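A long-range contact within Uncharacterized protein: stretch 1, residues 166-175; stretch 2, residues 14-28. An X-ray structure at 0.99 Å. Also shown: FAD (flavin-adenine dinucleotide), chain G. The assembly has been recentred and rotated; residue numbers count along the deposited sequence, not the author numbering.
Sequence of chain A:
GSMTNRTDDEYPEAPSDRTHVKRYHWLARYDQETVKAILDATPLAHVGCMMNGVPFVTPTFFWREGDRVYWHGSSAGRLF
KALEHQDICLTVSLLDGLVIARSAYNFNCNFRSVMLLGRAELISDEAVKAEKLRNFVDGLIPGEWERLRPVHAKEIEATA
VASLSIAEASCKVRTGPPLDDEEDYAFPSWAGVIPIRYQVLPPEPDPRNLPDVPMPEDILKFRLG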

ATOM      1  N   ILE A 166     -19.088  -1.709   2.181  1.00 10.26           N
ATOM      2  CA  ILE A 166     -18.133  -2.207   3.160  1.00 10.74           C
ATOM      3  C   ILE A 166     -18.593  -3.485   3.820  1.00 10.64           C
ATOM      4  O   ILE A 166     -17.898  -3.997   4.704  1.00 11.44           O
ATOM      5  CB  ILE A 166     -17.743  -1.140   4.208  1.00 11.19           C
ATOM      6  CG1 ILE A 166     -18.894  -0.880   5.191  1.00 11.94           C
ATOM      7  CG2 ILE A 166     -17.264   0.117   3.550  1.00 11.79           C
ATOM      8  CD1 ILE A 166     -18.537   0.098   6.305  1.00 13.70           C
ATOM      9  N   ALA A 167     -19.758  -4.034   3.442  1.00 10.78           N
ATOM     10  CA  ALA A 167     -20.333  -5.130   4.212  1.00 11.16           C
ATOM     11  C   ALA A 167     -19.541  -6.428   4.088  1.00 10.94           C
ATOM     12  O   ALA A 167     -19.433  -7.172   5.067  1.00 12.40           O
ATOM     13  CB  ALA A 167     -21.762  -5.357   3.758  1.00 12.21           C
ATOM     14  N   GLU A 168     -19.032  -6.754   2.900  1.00 10.36           N
ATOM     15  CA  GLU A 168     -18.356  -8.040   2.705  1.00 10.56           C
ATOM     16  C   GLU A 168     -16.863  -7.810   2.940  1.00 10.38           C
ATOM     17  O   GLU A 168     -16.077  -7.675   2.014  1.00 11.32           O
ATOM     18  CB  GLU A 168     -18.649  -8.632   1.332  1.00 11.42           C
ATOM     19  CG  GLU A 168     -18.266 -10.095   1.297  1.00 11.98           C
ATOM     20  CD  GLU A 168     -18.413 -10.776  -0.037  1.00 12.79           C
ATOM     21  OE1 GLU A 168     -18.812 -10.147  -1.039  1.00 14.13           O
ATOM     22  OE2 GLU A 168     -18.072 -11.978  -0.103  1.00 13.06           O
ATOM     23  N   ALA A 169     -16.516  -7.724   4.216  1.00 10.39           N
ATOM     24  CA  ALA A 169     -15.184  -7.268   4.637  1.00 10.60           C
ATOM     25  C   ALA A 169     -14.546  -8.236   5.617  1.00 10.01           C
ATOM     26  O   ALA A 169     -15.193  -8.747   6.538  1.00 10.65           O
ATOM     27  CB  ALA A 169     -15.302  -5.913   5.370  1.00 11.31           C
ATOM     28  N   SER A 170     -13.235  -8.408   5.461  1.00  9.44           N
ATOM     29  CA  SER A 170     -12.411  -9.090   6.450  1.00  9.46           C
ATOM     30  C   SER A 170     -11.295  -8.153   6.873  1.00  9.05           C
ATOM     31  O   SER A 170     -10.702  -7.455   6.031  1.00  9.27           O
ATOM     32  CB  SER A 170     -11.828 -10.382   5.900  1.00 10.14           C
ATOM     33  OG  SER A 170     -11.116 -10.160   4.702  1.00 10.06           O
ATOM     34  N   CYS A 171     -10.972  -8.169   8.167  1.00  9.39           N
ATOM     35  CA  CYS A 171      -9.800  -7.470   8.660  1.00  9.90           C
ATOM     36  C   CYS A 171      -8.828  -8.431   9.314  1.00  9.43           C
ATOM     37  O   CYS A 171      -9.243  -9.462   9.877  1.00  9.80           O
ATOM     38  CB  CYS A 171     -10.124  -6.405   9.699  1.00 10.74           C
ATOM     39  SG  CYS A 171     -11.492  -5.331   9.310  1.00 11.67           S
ATOM     40  N   LYS A 172      -7.543  -8.069   9.312  1.00  9.56           N
ATOM     41  CA  LYS A 172      -6.556  -8.674  10.176  1.00  9.16           C
ATOM     42  C   LYS A 172      -5.803  -7.546  10.841  1.00  8.92           C
ATOM     43  O   LYS A 172      -5.482  -6.539  10.195  1.00  9.30           O
ATOM     44  CB  LYS A 172      -5.567  -9.626   9.437  1.00 10.55           C
ATOM     45  CG  LYS A 172      -6.218 -10.909   8.948  1.00 10.91           C
ATOM     46  CD  LYS A 172      -5.298 -11.750   8.099  1.00 10.95           C
ATOM     47  CE  LYS A 172      -4.142 -12.466   8.835  1.00 10.85           C
ATOM     48  NZ  LYS A 172      -3.304 -13.239   7.866  1.00  9.98           N
ATOM     49  N   VAL A 173      -5.514  -7.713  12.135  1.00  9.10           N
ATOM     50  CA  VAL A 173      -4.793  -6.718  12.923  1.00  9.42           C
ATOM     51  C   VAL A 173      -3.788  -7.435  13.791  1.00  9.33           C
ATOM     52  O   VAL A 173      -4.149  -8.402  14.476  1.00 10.12           O
ATOM     53  CB  VAL A 173      -5.760  -5.895  13.812  1.00 10.31           C
ATOM     54  CG1 VAL A 173      -4.979  -4.942  14.713  1.00 11.58           C
ATOM     55  CG2 VAL A 173      -6.772  -5.146  12.946  1.00 10.62           C
ATOM     56  N   ARG A 174      -2.553  -6.933  13.807  1.00  9.56           N
ATOM     57  CA  ARG A 174      -1.556  -7.376  14.773  1.00  9.95           C
ATOM     58  C   ARG A 174      -1.014  -6.163  15.495  1.00  9.83           C
ATOM     59  O   ARG A 174      -0.667  -5.161  14.851  1.00  9.59           O
ATOM     60  CB  ARG A 174      -0.400  -8.151  14.142  1.00 10.26           C
ATOM     61  CG  ARG A 174       0.429  -8.888  15.204  1.00 10.50           C
ATOM     62  CD  ARG A 174       1.831  -9.217  14.694  1.00 10.58           C
ATOM     63  NE  ARG A 174       2.536 -10.141  15.581  1.00 10.50           N
ATOM     64  CZ  ARG A 174       3.119  -9.815  16.735  1.00  9.96           C
ATOM     65  NH1 ARG A 174       3.231  -8.554  17.135  1.00  9.84           N
ATOM     66  NH2 ARG A 174       3.643 -10.806  17.478  1.00 10.69           N
ATOM     67  N   THR A 175      -0.917  -6.277  16.820  1.00 10.37           N
ATOM     68  CA  THR A 175      -0.297  -5.289  17.681  1.00 10.96           C
ATOM     69  C   THR A 175       0.639  -5.998  18.665  1.00 10.39           C
ATOM     70  O   THR A 175       0.549  -7.205  18.853  1.00 11.04           O
ATOM     71  CB  THR A 175      -1.335  -4.483  18.501  1.00 13.06           C
ATOM     72  OG1 THR A 175      -2.070  -5.377  19.357  1.00 15.11           O
ATOM     73  CG2 THR A 175      -2.338  -3.738  17.614  1.00 13.48           C
TER
HETATM   74  PA  FAD G 404      -6.313 -16.889   3.714  1.00  9.97           P
HETATM   75  O1A FAD G 404      -6.543 -16.965   5.177  1.00 10.46           O
HETATM   76  O2A FAD G 404      -6.276 -18.169   2.943  1.00 11.00           O
HETATM   77  O5B FAD G 404      -7.360 -15.888   3.060  1.00 10.02           O
HETATM   78  C5B FAD G 404      -8.772 -16.135   3.230  1.00  9.98           C
HETATM   79  C4B FAD G 404      -9.490 -14.820   3.379  1.00  9.83           C
HETATM   80  O4B FAD G 404      -8.962 -14.120   4.525  1.00  9.45           O
HETATM   81  C3B FAD G 404      -9.301 -13.830   2.240  1.00  9.66           C
HETATM   82  O3B FAD G 404     -10.096 -14.143   1.115  1.00  9.94           O
HETATM   83  C2B FAD G 404      -9.620 -12.503   2.923  1.00  9.59           C
HETATM   84  O2B FAD G 404     -11.014 -12.319   2.946  1.00 10.01           O
HETATM   85  C1B FAD G 404      -9.061 -12.721   4.329  1.00  9.21           C
HETATM   86  N9A FAD G 404      -7.725 -12.151   4.503  1.00  8.89           N
HETATM   87  C8A FAD G 404      -6.516 -12.726   4.232  1.00  9.09           C
HETATM   88  N7A FAD G 404      -5.504 -11.922   4.431  1.00  9.25           N
HETATM   89  C5A FAD G 404      -6.082 -10.737   4.846  1.00  8.64           C
HETATM   90  C6A FAD G 404      -5.532  -9.485   5.212  1.00  8.79           C
HETATM   91  N6A FAD G 404      -4.218  -9.195   5.184  1.00  9.69           N
HETATM   92  N1A FAD G 404      -6.398  -8.504   5.561  1.00  9.16           N
HETATM   93  C2A FAD G 404      -7.706  -8.772   5.566  1.00  9.02           C
HETATM   94  N3A FAD G 404      -8.343  -9.898   5.239  1.00  8.89           N
HETATM   95  C4A FAD G 404      -7.451 -10.862   4.898  1.00  8.45           C
HETATM   96  N1  FAD G 404       1.894 -12.453   4.724  1.00  9.36           N
HETATM   97  C2  FAD G 404       2.962 -13.236   4.383  1.00 10.69           C
HETATM   98  O2  FAD G 404       2.835 -14.448   4.161  1.00 12.32           O
HETATM   99  N3  FAD G 404       4.213 -12.675   4.246  1.00 10.02           N
HETATM  100  C4  FAD G 404       4.504 -11.358   4.428  1.00  9.63           C
HETATM  101  O4  FAD G 404       5.633 -10.912   4.225  1.00 10.29           O
HETATM  102  C4X FAD G 404       3.375 -10.554   4.843  1.00  9.02           C
HETATM  103  N5  FAD G 404       3.576  -9.245   5.084  1.00  9.53           N
HETATM  104  C5X FAD G 404       2.462  -8.464   5.400  1.00  9.21           C
HETATM  105  C6  FAD G 404       2.635  -7.080   5.586  1.00  8.86           C
HETATM  106  C7  FAD G 404       1.549  -6.253   5.872  1.00  8.91           C
HETATM  107  C7M FAD G 404       1.762  -4.771   6.090  1.00  9.72           C
HETATM  108  C8  FAD G 404       0.260  -6.823   5.960  1.00  8.77           C
HETATM  109  C8M FAD G 404      -0.944  -5.971   6.179  1.00  9.39           C
HETATM  110  C9  FAD G 404       0.101  -8.198   5.811  1.00  8.77           C
HETATM  111  C9A FAD G 404       1.172  -9.018   5.510  1.00  8.65           C
HETATM  112  N10 FAD G 404       1.037 -10.417   5.356  1.00  8.74           N
HETATM  113  C10 FAD G 404       2.108 -11.187   4.941  1.00  9.13           C
HETATM  114  C1' FAD G 404      -0.264 -11.093   5.490  1.00  8.72           C
HETATM  115  C2' FAD G 404      -0.943 -11.300   4.147  1.00  8.87           C
HETATM  116  O2' FAD G 404      -1.593 -10.102   3.758  1.00  8.57           O
HETATM  117  C3' FAD G 404      -1.968 -12.427   4.235  1.00  9.02           C
HETATM  118  O3' FAD G 404      -2.916 -12.127   5.250  1.00  9.06           O
HETATM  119  C4' FAD G 404      -1.341 -13.787   4.516  1.00 10.07           C
HETATM  120  O4' FAD G 404      -0.269 -14.017   3.601  1.00 10.98           O
HETATM  121  C5' FAD G 404      -2.349 -14.893   4.348  1.00 10.52           C
HETATM  122  O5' FAD G 404      -2.949 -14.808   3.038  1.00 10.24           O
HETATM  123  P   FAD G 404      -3.802 -15.993   2.442  1.00 10.64           P
HETATM  124  O1P FAD G 404      -3.045 -17.294   2.475  1.00 11.89           O
HETATM  125  O2P FAD G 404      -4.347 -15.516   1.103  1.00 11.75           O
HETATM  126  O3P FAD G 404      -4.997 -16.032   3.499  1.00 10.27           O
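Stretch 2, residues 14-28: APSDRTHVKRYHWLA

Stretch 2 lies along stretch 1 as an irregular chain rather than as a regular strand. Residues 169-174 of stretch 1 are extended, whereas residues 14-28 are mostly loop, interrupted by short 3-10 segments at 17-18 and 25-27 and by a type II beta turn from Lys 22 to His 25. Even so, the two run broadly in the same sense: Pro 15 is nearest Glu 168 (CA to CA 5.8 Å), Thr 19 is nearest Ser 170 (CA to CA 5.6 Å), and Ala 28 is nearest Lys 172 (CA to CA 4.5 Å). The fourteen residues from Pro 15 to Ala 28 thus lie along only the five from Glu 168 to Lys 172, and the local direction at the last of these pairs is reversed, for Lys 172 and Ala 28 form an antiparallel bridge. The contact buries 677 Å² in all, with Glu 168, Lys 172 and Leu 27 contributing most.

Glu 168 anchors the beginning. Its CB points sideways, but the extended side chain (chi1 and chi2 both t) carries the carboxylate to the 3-10 segment and the serine before it. Arg 18 meets it in a two-pronged salt bridge, with NE 2.8 Å from Glu 168 OE2 and NH2 2.8 Å from Glu 168 OE1; OE2 lies at the edge of the guanidinium, near its plane, so both N-H groups can point at the carboxylate. Ser 16 OG donates a further hydrogen bond to Glu 168 OE2 at 2.7 Å. The aliphatic part of the glutamate packs on Thr 19, CG to CG2 3.8 Å, and the ring of Pro 15 covers the neighbouring backbone, its CD 3.6 Å from Ala 169 O.

In the middle, Ser 170 and Thr 19 face each other, with Ser 170 CB 3.4 Å from Thr 19 O, and both border the FAD. Ser 170 OG donates to FAD N3A and accepts from FAD O2B, each at 2.8 Å, while Arg 18 O accepts a hydrogen bond from FAD O3B at 2.8 Å.

Lys 172 spans the later part of stretch 2. Its CD rests against Val 21 CG1 at 3.9 Å, and its NZ reaches the FAD, donating to O3' at 2.9 Å. The same NZ donates to water 1 at 2.8 Å; this water also lies 2.7 Å from Arg 23 O and 2.8 Å from FAD O1A, linking lysine, turn and cofactor. FAD O1A is itself held by the backbone amides of Lys 22 (N to O1A 2.8 Å) and Arg 23 (N to O1A 3.0 Å).

Leu 27 closes the contact through both backbone and side chain. Its O accepts a hydrogen bond from Val 173 N at 3.1 Å and a CA-H...O contact from Lys 172 CA at 3.4 Å. A second such contact, from Ala 28 CA to Cys 171 O at 3.2 Å, accompanies the bridge. Leu 27 CD1 packs 4.2 Å from Arg 174 CB.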

ATOM      1  N   ALA A  14     -17.136 -14.525   9.748  1.00 15.77           N
ATOM      2  CA  ALA A  14     -16.950 -13.881   8.468  1.00 14.10           C
ATOM      3  C   ALA A  14     -18.297 -13.674   7.773  1.00 13.35           C
ATOM      4  O   ALA A  14     -19.209 -14.497   7.894  1.00 14.19           O
ATOM      5  CB  ALA A  14     -16.060 -14.740   7.583  1.00 14.73           C
ATOM      6  N   PRO A  15     -18.444 -12.588   7.013  1.00 12.61           N
ATOM      7  CA  PRO A  15     -19.728 -12.342   6.323  1.00 13.06           C
ATOM      8  C   PRO A  15     -19.976 -13.244   5.133  1.00 13.28           C
ATOM      9  O   PRO A  15     -21.126 -13.332   4.681  1.00 15.27           O
ATOM     10  CB  PRO A  15     -19.659 -10.859   5.918  1.00 14.79           C
ATOM     11  CG  PRO A  15     -18.219 -10.571   5.857  1.00 15.10           C
ATOM     12  CD  PRO A  15     -17.535 -11.433   6.923  1.00 13.55           C
ATOM     13  N   SER A  16     -18.949 -13.941   4.647  1.00 12.48           N
ATOM     14  CA  SER A  16     -19.094 -14.851   3.518  1.00 12.08           C
ATOM     15  C   SER A  16     -17.978 -15.884   3.583  1.00 12.01           C
ATOM     16  O   SER A  16     -16.947 -15.646   4.214  1.00 12.20           O
ATOM     17  CB  SER A  16     -19.052 -14.113   2.191  1.00 12.07           C
ATOM     18  OG  SER A  16     -17.768 -13.546   2.028  1.00 12.19           O
ATOM     19  N   ASP A  17     -18.143 -17.001   2.854  1.00 12.07           N
ATOM     20  CA  ASP A  17     -17.048 -17.968   2.783  1.00 12.65           C
ATOM     21  C   ASP A  17     -15.791 -17.327   2.217  1.00 11.88           C
ATOM     22  O   ASP A  17     -14.686 -17.595   2.707  1.00 12.54           O
ATOM     23  CB  ASP A  17     -17.432 -19.176   1.910  1.00 13.71           C
ATOM     24  CG  ASP A  17     -18.451 -20.067   2.544  1.00 16.62           C
ATOM     25  OD1 ASP A  17     -18.755 -19.926   3.755  1.00 20.43           O
ATOM     26  OD2 ASP A  17     -18.966 -20.924   1.816  1.00 17.37           O
ATOM     27  N   ARG A  18     -15.927 -16.465   1.208  1.00 11.28           N
ATOM     28  CA  ARG A  18     -14.726 -15.959   0.560  1.00 11.43           C
ATOM     29  C   ARG A  18     -14.008 -14.887   1.372  1.00 10.81           C
ATOM     30  O   ARG A  18     -12.867 -14.561   1.021  1.00 11.03           O
ATOM     31  CB  ARG A  18     -15.011 -15.509  -0.869  1.00 11.94           C
ATOM     32  CG  ARG A  18     -15.867 -14.318  -0.959  1.00 12.20           C
ATOM     33  CD  ARG A  18     -16.035 -13.897  -2.410  1.00 12.81           C
ATOM     34  NE  ARG A  18     -16.859 -12.715  -2.489  1.00 12.58           N
ATOM     35  CZ  ARG A  18     -17.277 -12.181  -3.637  1.00 12.08           C
ATOM     36  NH1 ARG A  18     -16.901 -12.645  -4.828  1.00 12.06           N
ATOM     37  NH2 ARG A  18     -18.092 -11.134  -3.586  1.00 12.24           N
ATOM     38  N   THR A  19     -14.605 -14.413   2.466  1.00 10.42           N
ATOM     39  CA  THR A  19     -13.942 -13.507   3.395  1.00 10.54           C
ATOM     40  C   THR A  19     -13.525 -14.172   4.685  1.00 10.56           C
ATOM     41  O   THR A  19     -13.091 -13.486   5.606  1.00 11.30           O
ATOM     42  CB  THR A  19     -14.776 -12.255   3.685  1.00 11.36           C
ATOM     43  OG1 THR A  19     -16.089 -12.617   4.125  1.00 11.85           O
ATOM     44  CG2 THR A  19     -14.834 -11.316   2.471  1.00 12.33           C
ATOM     45  N   HIS A  20     -13.575 -15.502   4.753  1.00 11.44           N
ATOM     46  CA  HIS A  20     -13.206 -16.203   5.985  1.00 11.61           C
ATOM     47  C   HIS A  20     -11.687 -16.317   6.105  1.00 11.20           C
ATOM     48  O   HIS A  20     -11.054 -17.028   5.310  1.00 11.74           O
ATOM     49  CB  HIS A  20     -13.868 -17.577   6.012  1.00 13.99           C
ATOM     50  CG  HIS A  20     -13.428 -18.415   7.170  1.00 19.01           C
ATOM     51  ND1 HIS A  20     -13.739 -18.121   8.478  1.00 22.08           N
ATOM     52  CD2 HIS A  20     -12.613 -19.496   7.213  1.00 24.28           C
ATOM     53  CE1 HIS A  20     -13.215 -19.040   9.272  1.00 23.55           C
ATOM     54  NE2 HIS A  20     -12.503 -19.866   8.530  1.00 27.11           N
ATOM     55  N   VAL A  21     -11.107 -15.627   7.092  1.00 10.98           N
ATOM     56  CA  VAL A  21      -9.668 -15.683   7.339  1.00 10.87           C
ATOM     57  C   VAL A  21      -9.331 -17.079   7.846  1.00 11.52           C
ATOM     58  O   VAL A  21      -9.857 -17.537   8.877  1.00 12.60           O
ATOM     59  CB  VAL A  21      -9.275 -14.609   8.372  1.00 11.30           C
ATOM     60  CG1 VAL A  21      -7.802 -14.714   8.739  1.00 11.67           C
ATOM     61  CG2 VAL A  21      -9.575 -13.218   7.867  1.00 11.54           C
ATOM     62  N   LYS A  22      -8.376 -17.735   7.185  1.00 11.41           N
ATOM     63  CA  LYS A  22      -7.908 -19.072   7.553  1.00 12.53           C
ATOM     64  C   LYS A  22      -6.570 -18.973   8.272  1.00 12.40           C
ATOM     65  O   LYS A  22      -6.440 -19.402   9.424  1.00 14.01           O
ATOM     66  CB  LYS A  22      -7.802 -19.975   6.302  1.00 14.82           C
ATOM     67  CG  LYS A  22      -7.137 -21.341   6.535  1.00 19.88           C
ATOM     68  CD  LYS A  22      -6.842 -22.072   5.215  1.00 25.57           C
ATOM     69  CE  LYS A  22      -6.031 -23.326   5.455  1.00 28.30           C
ATOM     70  NZ  LYS A  22      -5.705 -24.044   4.175  1.00 29.23           N
ATOM     71  N   ARG A  23      -5.554 -18.439   7.602  1.00 11.66           N
ATOM     72  CA  ARG A  23      -4.239 -18.391   8.224  1.00 12.23           C
ATOM     73  C   ARG A  23      -4.202 -17.323   9.308  1.00 11.57           C
ATOM     74  O   ARG A  23      -4.738 -16.217   9.140  1.00 11.62           O
ATOM     75  CB  ARG A  23      -3.172 -18.133   7.166  1.00 13.80           C
ATOM     76  CG  ARG A  23      -3.229 -19.177   6.041  1.00 16.59           C
ATOM     77  CD  ARG A  23      -1.863 -19.617   5.502  1.00 18.89           C
ATOM     78  NE  ARG A  23      -1.095 -20.377   6.491  1.00 19.03           N
ATOM     79  CZ  ARG A  23      -1.130 -21.701   6.664  1.00 18.37           C
ATOM     80  NH1 ARG A  23      -0.414 -22.205   7.646  1.00 19.38           N
ATOM     81  NH2 ARG A  23      -1.918 -22.503   5.924  1.00 19.04           N
ATOM     82  N   TYR A  24      -3.567 -17.636  10.435  1.00 11.48           N
ATOM     83  CA  TYR A  24      -3.478 -16.665  11.522  1.00 11.25           C
ATOM     84  C   TYR A  24      -4.872 -16.104  11.855  1.00 11.18           C
ATOM     85  O   TYR A  24      -5.064 -14.908  12.116  1.00 11.25           O
ATOM     86  CB  TYR A  24      -2.435 -15.578  11.253  1.00 11.35           C
ATOM     87  CG  TYR A  24      -1.024 -15.978  11.648  1.00 12.03           C
ATOM     88  CD1 TYR A  24      -0.434 -17.183  11.210  1.00 13.24           C
ATOM     89  CD2 TYR A  24      -0.299 -15.181  12.491  1.00 13.13           C
ATOM     90  CE1 TYR A  24       0.814 -17.551  11.630  1.00 13.54           C
ATOM     91  CE2 TYR A  24       0.961 -15.540  12.914  1.00 15.11           C
ATOM     92  CZ  TYR A  24       1.509 -16.726  12.486  1.00 14.36           C
ATOM     93  OH  TYR A  24       2.763 -17.122  12.902  1.00 16.65           O
ATOM     94  N   HIS A  25      -5.849 -17.028  11.922  1.00 11.70           N
ATOM     95  CA  HIS A  25      -7.250 -16.615  12.079  1.00 12.30           C
ATOM     96  C   HIS A  25      -7.507 -15.899  13.396  1.00 11.65           C
ATOM     97  O   HIS A  25      -8.489 -15.141  13.490  1.00 11.98           O
ATOM     98  CB  HIS A  25      -8.198 -17.797  11.911  1.00 14.32           C
ATOM     99  CG  HIS A  25      -7.956 -18.868  12.914  1.00 18.36           C
ATOM    100  ND1 HIS A  25      -7.166 -19.970  12.675  1.00 23.10           N
ATOM    101  CD2 HIS A  25      -8.352 -18.966  14.200  1.00 20.58           C
ATOM    102  CE1 HIS A  25      -7.132 -20.731  13.759  1.00 22.86           C
ATOM    103  NE2 HIS A  25      -7.850 -20.148  14.704  1.00 23.90           N
ATOM    104  N   TRP A  26      -6.654 -16.097  14.400  1.00 11.45           N
ATOM    105  CA  TRP A  26      -6.791 -15.375  15.655  1.00 11.94           C
ATOM    106  C   TRP A  26      -6.593 -13.874  15.492  1.00 11.49           C
ATOM    107  O   TRP A  26      -6.982 -13.125  16.394  1.00 12.75           O
ATOM    108  CB  TRP A  26      -5.833 -15.931  16.705  1.00 13.12           C
ATOM    109  CG  TRP A  26      -4.421 -16.093  16.186  1.00 13.58           C
ATOM    110  CD1 TRP A  26      -3.415 -15.184  16.290  1.00 13.76           C
ATOM    111  CD2 TRP A  26      -3.869 -17.233  15.494  1.00 13.97           C
ATOM    112  NE1 TRP A  26      -2.272 -15.668  15.680  1.00 14.31           N
ATOM    113  CE2 TRP A  26      -2.514 -16.930  15.201  1.00 14.61           C
ATOM    114  CE3 TRP A  26      -4.379 -18.469  15.104  1.00 15.28           C
ATOM    115  CZ2 TRP A  26      -1.667 -17.826  14.517  1.00 14.98           C
ATOM    116  CZ3 TRP A  26      -3.539 -19.343  14.419  1.00 16.85           C
ATOM    117  CH2 TRP A  26      -2.204 -19.029  14.147  1.00 16.17           C
ATOM    118  N   LEU A  27      -6.024 -13.418  14.374  1.00 10.52           N
ATOM    119  CA  LEU A  27      -5.867 -11.986  14.103  1.00 10.21           C
ATOM    120  C   LEU A  27      -7.065 -11.384  13.378  1.00 10.16           C
ATOM    121  O   LEU A  27      -7.090 -10.172  13.140  1.00 10.32           O
ATOM    122  CB  LEU A  27      -4.606 -11.733  13.294  1.00 10.34           C
ATOM    123  CG  LEU A  27      -3.332 -12.187  13.988  1.00 10.82           C
ATOM    124  CD1 LEU A  27      -2.149 -11.833  13.031  1.00 11.90           C
ATOM    125  CD2 LEU A  27      -3.137 -11.617  15.358  1.00 11.15           C
ATOM    126  N   ALA A  28      -8.024 -12.207  12.971  1.00 10.39           N
ATOM    127  CA  ALA A  28      -9.137 -11.727  12.164  1.00 11.04           C
ATOM    128  C   ALA A  28     -10.092 -10.882  12.993  1.00 11.15           C
ATOM    129  O   ALA A  28     -10.348 -11.148  14.180  1.00 12.20           O
ATOM    130  CB  ALA A  28      -9.935 -12.899  11.613  1.00 11.98           C
TER
HETATM  131  O   HOH W   1      -5.085 -15.073   6.721  1.00 11.74           O